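Local coordinates for protein eEF1A lysine and N-terminal methyltransferase (Homo sapiens, PDB 5WCJ) that methylates elongation factor eEF1A, at its N terminus through the C-terminal domain present here and at an internal lysine through its N-terminal domain, at residues 23-28 and 187-192; 47-52 and 103-108; 54-59 and 120-125; 77-82 and 86-91. All blocks are in the same frame, centred on the assembly; numbering follows the deposited sequence. Where two conformers were deposited one is given.

Contact 1: 23-28 and 187-192; sequences HKAMIA and YVRRIE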
# COMPACT_ATOMS: atom_id res chain seq x y z
N HIS A 23 -9.99 -2.48 1.27
CA HIS A 23 -9.24 -1.23 1.49
C HIS A 23 -9.09 -0.85 2.94
O HIS A 23 -7.99 -0.48 3.37
CB HIS A 23 -9.81 -0.08 0.66
CG HIS A 23 -9.49 -0.19 -0.79
ND1 HIS A 23 -10.20 0.49 -1.76
CD2 HIS A 23 -8.55 -0.92 -1.45
CE1 HIS A 23 -9.69 0.20 -2.95
NE2 HIS A 23 -8.70 -0.66 -2.79
N LYS A 24 -10.17 -0.94 3.72
CA LYS A 24 -10.09 -0.72 5.17
C LYS A 24 -9.06 -1.62 5.84
O LYS A 24 -8.29 -1.17 6.69
CB LYS A 24 -11.45 -0.97 5.82
CG LYS A 24 -12.53 0.04 5.46
CD LYS A 24 -13.87 -0.42 6.01
CE LYS A 24 -14.95 0.63 5.81
NZ LYS A 24 -16.30 -0.01 5.73
N ALA A 25 -9.04 -2.89 5.46
CA ALA A 25 -8.02 -3.83 5.96
C ALA A 25 -6.58 -3.46 5.57
O ALA A 25 -5.67 -3.60 6.39
CB ALA A 25 -8.34 -5.23 5.48
N MET A 26 -6.37 -2.97 4.34
CA MET A 26 -5.02 -2.56 3.93
C MET A 26 -4.53 -1.34 4.72
O MET A 26 -3.41 -1.33 5.23
CB MET A 26 -4.93 -2.30 2.42
CG MET A 26 -5.15 -3.57 1.61
SD MET A 26 -5.29 -3.24 -0.14
CE MET A 26 -3.57 -3.17 -0.57
N ILE A 27 -5.40 -0.35 4.87
CA ILE A 27 -5.12 0.86 5.66
C ILE A 27 -4.80 0.48 7.11
O ILE A 27 -3.89 1.05 7.72
CB ILE A 27 -6.31 1.86 5.55
CG1 ILE A 27 -6.40 2.44 4.13
CG2 ILE A 27 -6.14 3.00 6.54
CD1 ILE A 27 -7.77 2.94 3.73
N ALA A 28 -5.47 -0.53 7.64
CA ALA A 28 -5.21 -1.03 9.00
C ALA A 28 -3.76 -1.44 9.22
O ALA A 28 -3.25 -1.35 10.34
CB ALA A 28 -6.16 -2.17 9.35
N TYR A 187 1.79 -11.27 8.75
CA TYR A 187 0.45 -11.30 9.32
C TYR A 187 -0.55 -11.42 8.19
O TYR A 187 -0.29 -10.97 7.06
CB TYR A 187 0.16 -10.04 10.09
CG TYR A 187 1.13 -9.71 11.19
CD1 TYR A 187 1.02 -10.32 12.45
CD2 TYR A 187 2.13 -8.75 11.01
CE1 TYR A 187 1.88 -9.99 13.48
CE2 TYR A 187 3.01 -8.41 12.04
CZ TYR A 187 2.86 -9.03 13.28
OH TYR A 187 3.72 -8.71 14.30
N VAL A 188 -1.73 -11.94 8.51
CA VAL A 188 -2.76 -12.25 7.52
C VAL A 188 -4.12 -11.81 8.05
O VAL A 188 -4.45 -12.07 9.22
CB VAL A 188 -2.81 -13.76 7.19
CG1 VAL A 188 -3.94 -14.05 6.21
CG2 VAL A 188 -1.46 -14.25 6.66
N ARG A 189 -4.91 -11.17 7.18
CA ARG A 189 -6.29 -10.84 7.48
C ARG A 189 -7.19 -11.36 6.38
O ARG A 189 -7.03 -10.95 5.24
CB ARG A 189 -6.48 -9.34 7.64
CG ARG A 189 -7.89 -8.98 8.13
CD ARG A 189 -8.09 -7.56 8.53
NE ARG A 189 -7.03 -7.10 9.41
CZ ARG A 189 -7.02 -5.95 10.05
NH1 ARG A 189 -8.02 -5.10 9.94
NH2 ARG A 189 -5.96 -5.66 10.81
N ARG A 190 -8.12 -12.27 6.71
CA ARG A 190 -9.18 -12.68 5.77
C ARG A 190 -10.28 -11.62 5.82
O ARG A 190 -10.53 -11.05 6.88
CB ARG A 190 -9.76 -14.06 6.10
CG ARG A 190 -8.75 -15.18 6.37
CD ARG A 190 -7.76 -15.42 5.24
NE ARG A 190 -8.17 -16.51 4.35
CZ ARG A 190 -8.98 -16.42 3.30
NH1 ARG A 190 -9.53 -15.26 2.93
NH2 ARG A 190 -9.23 -17.52 2.59
N ILE A 191 -10.89 -11.30 4.69
CA ILE A 191 -11.88 -10.22 4.63
C ILE A 191 -13.29 -10.83 4.65
O ILE A 191 -13.59 -11.76 3.90
CB ILE A 191 -11.68 -9.33 3.39
CG1 ILE A 191 -10.23 -8.81 3.30
CG2 ILE A 191 -12.66 -8.16 3.38
CD1 ILE A 191 -9.72 -8.16 4.57
N GLU A 192 -14.15 -10.28 5.51
CA GLU A 192 -15.52 -10.78 5.66
C GLU A 192 -16.26 -10.65 4.34
O GLU A 192 -16.22 -9.60 3.71
CB GLU A 192 -16.27 -9.98 6.74
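Ala25, Ala28, Arg189 and Ile191 form a small helix-on-strand packing contact at one margin of the class I, Rossmann-like methyltransferase fold. Helix 21-28 supplies the two alanines. Strand 185-190 is an outermost strand of the seven-stranded sheet and supplies Arg189; Ile191 lies two residues on. No hydrogen bond joins the two segments, so the contact rests on van der Waals packing, partly against the guanidinium.

Arg189 is held in the sheet by backbone bonds to Ile198 of strand 197-202. Its CG stands opposite the backbone N (chi1 -173°), and the chain then bends at chi3 (-47°). This shape brings CD to Ala25 and the guanidinium to Ala28. Arg189 CD lies 3.8 Å from Ala25 CB. One turn further on, Arg189 NH1 comes to 3.5 Å from Ala28 CB, with NH2 of the same arginine at 3.8 Å from that methyl. The guanidinium meets Ala28 at a slant.

The contact runs from buried to exposed. Ala25 and Ile191 are buried, while Arg189 is largely exposed. Ala25 also touches Ile198 of the neighbouring strand 197-202. On another side of the same helix, Ile27 packs against helix 55-63, and His23 is hydrogen-bonded to Asp124. The narrowest approach involves Ile191. Its CG1 lies beside the backbone N (chi1 -53°), and its terminal CD1 reaches Ala25 CB at 3.4 Å, tighter than usual for two methyl groups.

Contact 2: 47-52 and 103-108; sequences LVVGLG and DYIASL. With SAH (S-adenosyl-L-homocysteine), chain F.
Tyr104 is the first residue of 103-108 to meet strand 44-49. Its CE2 lies 4.3 Å from Leu47 CD1, and the methyl meets the ring at a slant. The ring also meets His97.

Ile105 comes next and touches both Leu47 and Val49. Its CG1 lies 4.0 Å from Leu47 CD2. Its CD1 extends further, to 4.2 Å from Val49 CG2. A chi1 of -73° sets CG1 trans to the carbonyl carbon and aims this longer branch between the two strand side chains. Phe123 and Phe146 pack on the same isoleucine.

Ser107 lies on the outer side of the helix. Its OG donates to Asp103 O at 3.2 Å, from above the carbonyl plane, while Ser107 N reaches that oxygen from the opposite face. Leu108 turns back inward onto Tyr118 and Pro116.

Helix and strand segments run nearly antiparallel, at 150°. Beyond the packed part, the strand passes into the cofactor loop. Val49 CG1 is 3.7 Å from SAH C2, and Gly52 N donates to SAH O3' at 3.1 Å. Gly50 CA lies 3.5 Å from SAH O4'. This is the glycine-rich turn after the first strand that marks the S-adenosylmethionine site of class I methyltransferases.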
# COMPACT_ATOMS: atom_id res chain seq x y z
N LEU A 47 4.11 3.90 -1.43
CA LEU A 47 4.03 3.52 -2.83
C LEU A 47 2.80 2.62 -2.95
O LEU A 47 2.66 1.66 -2.18
CB LEU A 47 5.28 2.72 -3.22
CG LEU A 47 5.28 2.10 -4.63
CD1 LEU A 47 5.24 3.17 -5.71
CD2 LEU A 47 6.53 1.26 -4.78
N VAL A 48 1.93 2.93 -3.88
CA VAL A 48 0.74 2.12 -4.11
C VAL A 48 0.72 1.68 -5.56
O VAL A 48 0.78 2.51 -6.45
CB VAL A 48 -0.58 2.88 -3.79
CG1 VAL A 48 -1.78 1.95 -3.98
CG2 VAL A 48 -0.54 3.47 -2.41
N VAL A 49 0.63 0.37 -5.80
CA VAL A 49 0.55 -0.16 -7.15
C VAL A 49 -0.86 -0.63 -7.36
O VAL A 49 -1.35 -1.50 -6.62
CB VAL A 49 1.51 -1.34 -7.37
CG1 VAL A 49 1.45 -1.77 -8.82
CG2 VAL A 49 2.91 -0.93 -6.94
N GLY A 50 -1.49 -0.05 -8.39
CA GLY A 50 -2.85 -0.33 -8.75
C GLY A 50 -3.74 0.79 -8.24
O GLY A 50 -3.89 0.95 -7.04
N LEU A 51 -4.31 1.59 -9.16
CA LEU A 51 -5.16 2.76 -8.76
C LEU A 51 -6.60 2.41 -8.48
O LEU A 51 -7.21 2.99 -7.57
CB LEU A 51 -5.12 3.84 -9.85
CG LEU A 51 -5.78 5.18 -9.54
CD1 LEU A 51 -5.03 5.90 -8.44
CD2 LEU A 51 -5.84 6.02 -10.82
N GLY A 52 -7.16 1.50 -9.28
CA GLY A 52 -8.61 1.28 -9.34
C GLY A 52 -9.32 2.60 -9.56
O GLY A 52 -8.87 3.43 -10.36
N ASP A 103 7.95 -3.01 -13.91
CA ASP A 103 8.97 -2.15 -14.54
C ASP A 103 9.34 -1.00 -13.64
O ASP A 103 10.51 -0.70 -13.45
CB ASP A 103 8.47 -1.60 -15.88
CG ASP A 103 8.16 -2.67 -16.90
OD1 ASP A 103 8.85 -3.72 -16.92
OD2 ASP A 103 7.22 -2.46 -17.72
N TYR A 104 8.33 -0.37 -13.02
CA TYR A 104 8.56 0.79 -12.19
C TYR A 104 9.39 0.46 -10.96
O TYR A 104 10.35 1.17 -10.64
CB TYR A 104 7.21 1.39 -11.75
CG TYR A 104 7.36 2.75 -11.13
CD1 TYR A 104 7.46 3.88 -11.94
CD2 TYR A 104 7.41 2.91 -9.75
CE1 TYR A 104 7.62 5.13 -11.40
CE2 TYR A 104 7.56 4.19 -9.19
CZ TYR A 104 7.66 5.27 -10.04
OH TYR A 104 7.80 6.54 -9.56
N ILE A 105 9.04 -0.62 -10.26
CA ILE A 105 9.81 -1.00 -9.07
C ILE A 105 11.25 -1.46 -9.47
O ILE A 105 12.20 -1.13 -8.77
CB ILE A 105 9.06 -2.06 -8.26
CG1 ILE A 105 7.87 -1.37 -7.55
CG2 ILE A 105 9.95 -2.78 -7.26
CD1 ILE A 105 6.87 -2.32 -6.94
N ALA A 106 11.37 -2.17 -10.57
CA ALA A 106 12.72 -2.58 -11.07
C ALA A 106 13.60 -1.35 -11.31
O ALA A 106 14.72 -1.32 -10.81
CB ALA A 106 12.61 -3.46 -12.31
N SER A 107 13.05 -0.30 -11.92
CA SER A 107 13.81 0.96 -12.14
C SER A 107 14.18 1.64 -10.85
O SER A 107 15.33 2.05 -10.68
CB SER A 107 13.03 1.96 -13.00
OG SER A 107 12.78 1.38 -14.26
N LEU A 108 13.22 1.76 -9.92
CA LEU A 108 13.50 2.36 -8.63
C LEU A 108 14.56 1.62 -7.85
O LEU A 108 15.42 2.24 -7.25
CB LEU A 108 12.25 2.42 -7.74
CG LEU A 108 11.09 3.32 -8.14
CD1 LEU A 108 10.00 3.22 -7.07
CD2 LEU A 108 11.57 4.75 -8.37
CG SAH F . -7.95 -2.20 -7.60
SD SAH F . -8.21 -2.41 -9.38
C5' SAH F . -6.65 -3.13 -9.96
C4' SAH F . -5.81 -2.03 -10.57
O4' SAH F . -4.51 -2.59 -10.91
C3' SAH F . -6.39 -1.47 -11.88
O3' SAH F . -6.36 -0.05 -11.86
C2' SAH F . -5.44 -2.03 -12.95
O2' SAH F . -5.27 -1.23 -14.12
C1' SAH F . -4.15 -2.04 -12.16
N9 SAH F . -3.08 -2.87 -12.71
C8 SAH F . -3.20 -4.10 -13.30
N7 SAH F . -2.06 -4.65 -13.63
C5 SAH F . -1.12 -3.71 -13.24
C6 SAH F . 0.28 -3.70 -13.29
N6 SAH F . 1.03 -4.72 -13.79
N1 SAH F . 0.92 -2.61 -12.82
C2 SAH F . 0.19 -1.59 -12.34
N3 SAH F . -1.14 -1.50 -12.21
C4 SAH F . -1.74 -2.60 -12.68

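Contact 3: 54-59 and 120-125; sequences GSLPLF and VIMFDV. With SAH (S-adenosyl-L-homocysteine), chain F.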
# COMPACT_ATOMS: atom_id res chain seq x y z
N GLY A 54 -9.26 4.94 -7.41
CA GLY A 54 -8.47 5.94 -6.70
C GLY A 54 -8.80 6.08 -5.21
O GLY A 54 -8.12 6.83 -4.50
N SER A 55 -9.79 5.34 -4.74
CA SER A 55 -10.28 5.55 -3.38
C SER A 55 -9.24 5.25 -2.29
O SER A 55 -9.21 5.94 -1.27
CB SER A 55 -11.55 4.75 -3.12
OG SER A 55 -11.28 3.37 -3.15
N LEU A 56 -8.38 4.25 -2.50
CA LEU A 56 -7.36 3.88 -1.49
C LEU A 56 -6.31 4.99 -1.31
O LEU A 56 -6.14 5.49 -0.21
CB LEU A 56 -6.72 2.51 -1.79
CG LEU A 56 -5.53 2.09 -0.92
CD1 LEU A 56 -5.97 1.97 0.52
CD2 LEU A 56 -4.90 0.77 -1.41
N PRO A 57 -5.61 5.39 -2.39
CA PRO A 57 -4.66 6.48 -2.20
C PRO A 57 -5.35 7.82 -1.82
O PRO A 57 -4.78 8.63 -1.09
CB PRO A 57 -3.96 6.58 -3.57
CG PRO A 57 -4.86 5.89 -4.54
CD PRO A 57 -5.57 4.85 -3.77
N LEU A 58 -6.57 8.04 -2.31
CA LEU A 58 -7.31 9.27 -1.95
C LEU A 58 -7.65 9.31 -0.46
O LEU A 58 -7.56 10.39 0.18
CB LEU A 58 -8.58 9.42 -2.76
CG LEU A 58 -9.32 10.76 -2.65
CD1 LEU A 58 -8.40 11.91 -3.01
CD2 LEU A 58 -10.53 10.71 -3.58
N PHE A 59 -7.98 8.15 0.09
CA PHE A 59 -8.26 8.07 1.53
C PHE A 59 -7.02 8.43 2.35
O PHE A 59 -7.10 9.22 3.30
CB PHE A 59 -8.76 6.70 1.95
CG PHE A 59 -9.11 6.60 3.41
CD1 PHE A 59 -8.13 6.33 4.37
CD2 PHE A 59 -10.43 6.77 3.82
CE1 PHE A 59 -8.47 6.24 5.73
CE2 PHE A 59 -10.76 6.67 5.17
CZ PHE A 59 -9.78 6.40 6.12
N VAL A 120 5.80 2.38 3.46
CA VAL A 120 4.73 1.45 3.18
C VAL A 120 4.69 1.22 1.68
O VAL A 120 4.71 2.15 0.90
CB VAL A 120 3.35 1.99 3.63
CG1 VAL A 120 2.25 0.97 3.32
CG2 VAL A 120 3.32 2.35 5.10
N ILE A 121 4.58 -0.04 1.29
CA ILE A 121 4.34 -0.39 -0.10
C ILE A 121 3.07 -1.24 -0.14
O ILE A 121 2.98 -2.27 0.53
CB ILE A 121 5.53 -1.15 -0.72
CG1 ILE A 121 6.80 -0.27 -0.73
CG2 ILE A 121 5.20 -1.62 -2.12
CD1 ILE A 121 8.04 -1.03 -1.15
N MET A 122 2.09 -0.80 -0.94
CA MET A 122 0.82 -1.50 -1.08
C MET A 122 0.67 -2.03 -2.49
O MET A 122 0.81 -1.26 -3.45
CB MET A 122 -0.36 -0.58 -0.74
CG MET A 122 -0.46 -0.19 0.71
SD MET A 122 -1.94 0.84 0.97
CE MET A 122 -1.89 1.03 2.75
N PHE A 123 0.33 -3.32 -2.60
CA PHE A 123 -0.06 -3.91 -3.89
C PHE A 123 -1.54 -4.16 -3.88
O PHE A 123 -2.03 -5.00 -3.11
CB PHE A 123 0.67 -5.24 -4.13
CG PHE A 123 2.13 -5.13 -4.52
CD1 PHE A 123 2.80 -3.91 -4.58
CD2 PHE A 123 2.85 -6.29 -4.80
CE1 PHE A 123 4.12 -3.85 -4.93
CE2 PHE A 123 4.18 -6.22 -5.16
CZ PHE A 123 4.82 -5.01 -5.19
N ASP A 124 -2.25 -3.43 -4.75
CA ASP A 124 -3.69 -3.57 -4.97
C ASP A 124 -3.87 -3.78 -6.45
O ASP A 124 -4.59 -3.04 -7.13
CB ASP A 124 -4.40 -2.29 -4.48
CG ASP A 124 -5.91 -2.43 -4.34
OD1 ASP A 124 -6.40 -3.56 -4.22
OD2 ASP A 124 -6.60 -1.35 -4.35
N VAL A 125 -3.15 -4.76 -6.98
CA VAL A 125 -3.05 -4.95 -8.42
C VAL A 125 -3.84 -6.18 -8.85
O VAL A 125 -3.76 -7.23 -8.21
CB VAL A 125 -1.58 -4.92 -8.89
CG1 VAL A 125 -0.68 -5.77 -8.05
CG2 VAL A 125 -1.46 -5.29 -10.36
CG SAH F . -7.95 -2.20 -7.60
SD SAH F . -8.21 -2.41 -9.38
C5' SAH F . -6.65 -3.13 -9.96
C4' SAH F . -5.81 -2.03 -10.57
O4' SAH F . -4.51 -2.59 -10.91
C3' SAH F . -6.39 -1.47 -11.88
O3' SAH F . -6.36 -0.05 -11.86
C2' SAH F . -5.44 -2.03 -12.95
O2' SAH F . -5.27 -1.23 -14.12
C1' SAH F . -4.15 -2.04 -12.16
N9 SAH F . -3.08 -2.87 -12.71
C8 SAH F . -3.20 -4.10 -13.30
N7 SAH F . -2.06 -4.65 -13.63
C5 SAH F . -1.12 -3.71 -13.24
C6 SAH F . 0.28 -3.70 -13.29
N6 SAH F . 1.03 -4.72 -13.79
N1 SAH F . 0.92 -2.61 -12.82
C2 SAH F . 0.19 -1.59 -12.34
N3 SAH F . -1.14 -1.50 -12.21
C4 SAH F . -1.74 -2.60 -12.68
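Leu56 lays its CD2 methyl across the side chains of Met122 and Asp124, and this one branch makes the whole contact. CD2 lies 3.8 Å from Met122 SD and 4.0 Å from Asp124 OD2. With chi1 at 172°, Leu56 CG is trans to N and the isobutyl group reaches from the helix down to the strand. Met122 reaches up to it with a chain extended beyond CG, and the two side chains pass each other at a slant. All three residues are buried.

Asp124 has its main polar partners in other parts of the chain. OD2 accepts a hydrogen bond from His23 NE2. OD1 is bonded to His22 NE2 and to Asn163 ND2. Three bonds therefore fix the rotation of the carboxylate, although it sits beside a leucine methyl. The residue also borders the bound product: Asp124 OD2 is 3.6 Å from SAH CG, and Asp124 O is 3.5 Å from that same carbon.

Val125 continues the pocket wall. Its CG2 sits over one face of the adenine, 3.3 Å from SAH C5. Val49 CG1 lies on the same side of the purine.

The helix starts right after Gly54, which holds the N-cap position at a positive phi of 93°. Ile27 and His23 of helix 21-28 also touch Leu56, so the leucine is wedged between that helix and the sheet. The arrangement belongs to the Rossmann-like methyltransferase core: the first helix after the glycine-rich loop covers strand 118-123, and the end of that strand opens into the S-adenosylmethionine pocket.

Contact 4: 77-82 and 86-91; sequences SMLEVA and FGFSQS. With SAH (S-adenosyl-L-homocysteine), chain F.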
# COMPACT_ATOMS: atom_id res chain seq x y z
N SER A 77 -6.46 4.91 -18.82
CA SER A 77 -7.91 5.08 -18.76
C SER A 77 -8.44 5.04 -17.33
O SER A 77 -9.45 5.68 -17.03
CB SER A 77 -8.64 3.97 -19.54
OG SER A 77 -8.43 4.14 -20.92
N MET A 78 -7.77 4.28 -16.47
CA MET A 78 -8.17 4.23 -15.07
C MET A 78 -7.89 5.57 -14.39
O MET A 78 -8.71 6.05 -13.60
CB MET A 78 -7.47 3.08 -14.33
CG MET A 78 -7.87 1.69 -14.86
SD MET A 78 -9.60 1.28 -14.60
CE MET A 78 -9.65 1.13 -12.83
N LEU A 79 -6.73 6.14 -14.64
CA LEU A 79 -6.42 7.48 -14.13
C LEU A 79 -7.38 8.53 -14.70
O LEU A 79 -7.82 9.42 -13.96
CB LEU A 79 -4.99 7.88 -14.42
CG LEU A 79 -4.55 9.31 -14.02
CD1 LEU A 79 -4.67 9.50 -12.51
CD2 LEU A 79 -3.13 9.62 -14.46
N GLU A 80 -7.67 8.44 -16.00
CA GLU A 80 -8.58 9.41 -16.63
C GLU A 80 -9.97 9.44 -15.96
O GLU A 80 -10.46 10.51 -15.58
CB GLU A 80 -8.73 9.13 -18.14
CG GLU A 80 -9.02 10.35 -18.99
N VAL A 81 -10.60 8.27 -15.83
CA VAL A 81 -11.94 8.19 -15.25
C VAL A 81 -11.94 8.63 -13.79
O VAL A 81 -12.86 9.32 -13.34
CB VAL A 81 -12.60 6.79 -15.44
CG1 VAL A 81 -11.94 5.73 -14.60
CG2 VAL A 81 -14.09 6.83 -15.11
N ALA A 82 -10.91 8.23 -13.03
CA ALA A 82 -10.85 8.62 -11.62
C ALA A 82 -10.70 10.15 -11.44
O ALA A 82 -11.27 10.73 -10.52
CB ALA A 82 -9.74 7.88 -10.91
N PHE A 86 -14.31 10.66 -10.26
CA PHE A 86 -14.24 10.11 -8.91
C PHE A 86 -13.43 10.94 -7.93
O PHE A 86 -13.03 10.43 -6.88
CB PHE A 86 -13.76 8.63 -8.89
CG PHE A 86 -14.43 7.74 -9.89
CD1 PHE A 86 -15.76 7.91 -10.25
CD2 PHE A 86 -13.73 6.64 -10.41
CE1 PHE A 86 -16.36 7.06 -11.18
CE2 PHE A 86 -14.33 5.78 -11.33
CZ PHE A 86 -15.65 6.00 -11.72
N GLY A 87 -13.21 12.22 -8.24
CA GLY A 87 -12.59 13.16 -7.31
C GLY A 87 -11.11 12.97 -7.04
O GLY A 87 -10.57 13.56 -6.10
N PHE A 88 -10.44 12.16 -7.86
CA PHE A 88 -9.03 11.95 -7.73
C PHE A 88 -8.26 13.14 -8.30
O PHE A 88 -8.67 13.72 -9.31
CB PHE A 88 -8.61 10.66 -8.43
CG PHE A 88 -7.21 10.28 -8.11
CD1 PHE A 88 -6.92 9.65 -6.91
CD2 PHE A 88 -6.17 10.65 -8.95
CE1 PHE A 88 -5.61 9.35 -6.59
CE2 PHE A 88 -4.86 10.35 -8.62
CZ PHE A 88 -4.59 9.70 -7.44
N SER A 89 -7.17 13.53 -7.66
CA SER A 89 -6.29 14.53 -8.25
C SER A 89 -4.87 14.33 -7.78
O SER A 89 -4.64 13.73 -6.74
CB SER A 89 -6.75 15.96 -7.90
OG SER A 89 -6.69 16.12 -6.50
N GLN A 90 -3.94 14.82 -8.58
CA GLN A 90 -2.54 14.80 -8.24
C GLN A 90 -2.17 16.12 -7.65
O GLN A 90 -2.84 17.13 -7.91
CB GLN A 90 -1.72 14.52 -9.49
CG GLN A 90 -2.02 13.11 -10.00
CD GLN A 90 -1.12 12.73 -11.15
OE1 GLN A 90 0.08 12.62 -10.96
NE2 GLN A 90 -1.71 12.54 -12.33
N SER A 91 -1.11 16.09 -6.84
CA SER A 91 -0.59 17.26 -6.13
C SER A 91 0.86 17.03 -5.78
O SER A 91 1.41 15.97 -6.13
CB SER A 91 -1.40 17.49 -4.83
OG SER A 91 -1.18 16.45 -3.89
CG SAH F . -7.95 -2.20 -7.60
SD SAH F . -8.21 -2.41 -9.38
C5' SAH F . -6.65 -3.13 -9.96
C4' SAH F . -5.81 -2.03 -10.57
O4' SAH F . -4.51 -2.59 -10.91
C3' SAH F . -6.39 -1.47 -11.88
O3' SAH F . -6.36 -0.05 -11.86
C2' SAH F . -5.44 -2.03 -12.95
O2' SAH F . -5.27 -1.23 -14.12
C1' SAH F . -4.15 -2.04 -12.16
N9 SAH F . -3.08 -2.87 -12.71
C8 SAH F . -3.20 -4.10 -13.30
N7 SAH F . -2.06 -4.65 -13.63
C5 SAH F . -1.12 -3.71 -13.24
C6 SAH F . 0.28 -3.70 -13.29
N6 SAH F . 1.03 -4.72 -13.79
N1 SAH F . 0.92 -2.61 -12.82
C2 SAH F . 0.19 -1.59 -12.34
N3 SAH F . -1.14 -1.50 -12.21
C4 SAH F . -1.74 -2.60 -12.68
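Ala82, Phe86 and Phe88 carry most of this contact, in which the chain leaves helix 76-85 and folds back along it. The carbonyl of Ala82 is the centre. Ala82 O accepts from Phe86 N at 3.1 Å and from Phe88 N, also at 3.1 Å. The two donors approach from opposite faces of the carbonyl plane. The Phe88 bond is the straighter one, at 158°. Between them Gly87 turns the backbone with a positive phi.

Phe86 lies against the outside of the last turns. Its CD2 is 3.7 Å from Ala82 CA, which approaches the ring at a slant, and Val81 O stands over one ring face, displaced toward the rim. The residue remains largely exposed.

Phe88 goes inward. Its CB is 3.9 Å from Ala82 CB. A trans chi1 (-170°) turns the ring toward Leu79, whose CD1 is 4.0 Å from Phe88 CE2. The two side chains cross at about a right angle. Leu79 CD2 also touches Gln90 NE2 at 3.9 Å, while Gln90 OE1 is bonded to Val96 N.

Near the start of 77-82, Met78 CE lies 3.6 Å from SAH O3'. In the fold, Phe88 packs between helix 76-85, Pro57 of helix 55-63, Leu51, and Met94 and Val96 of the outermost strand 94-98.

Overall arrangement
From the N terminus, helix 21-28 opens the longest loop, which contact 1 closes at strand 185-190. The other three contacts all fall within it. Strand 44-49 and helix 55-63 then start contacts 2 and 3. Helix 101-109 closes contact 2, and strand 118-123 closes contact 3, so these two cross. Contact 4 is local, spans the end of helix 76-85, and lies within both. Contacts 2 and 3 join through backbone bonding of neighbouring strands. His23 and Asp124 link contact 1 to contact 3. Contact 1 ties the N-terminal helix to the edge strand, away from the cofactor; contacts 2, 3 and 4 join strands, helices and a loop around SAH.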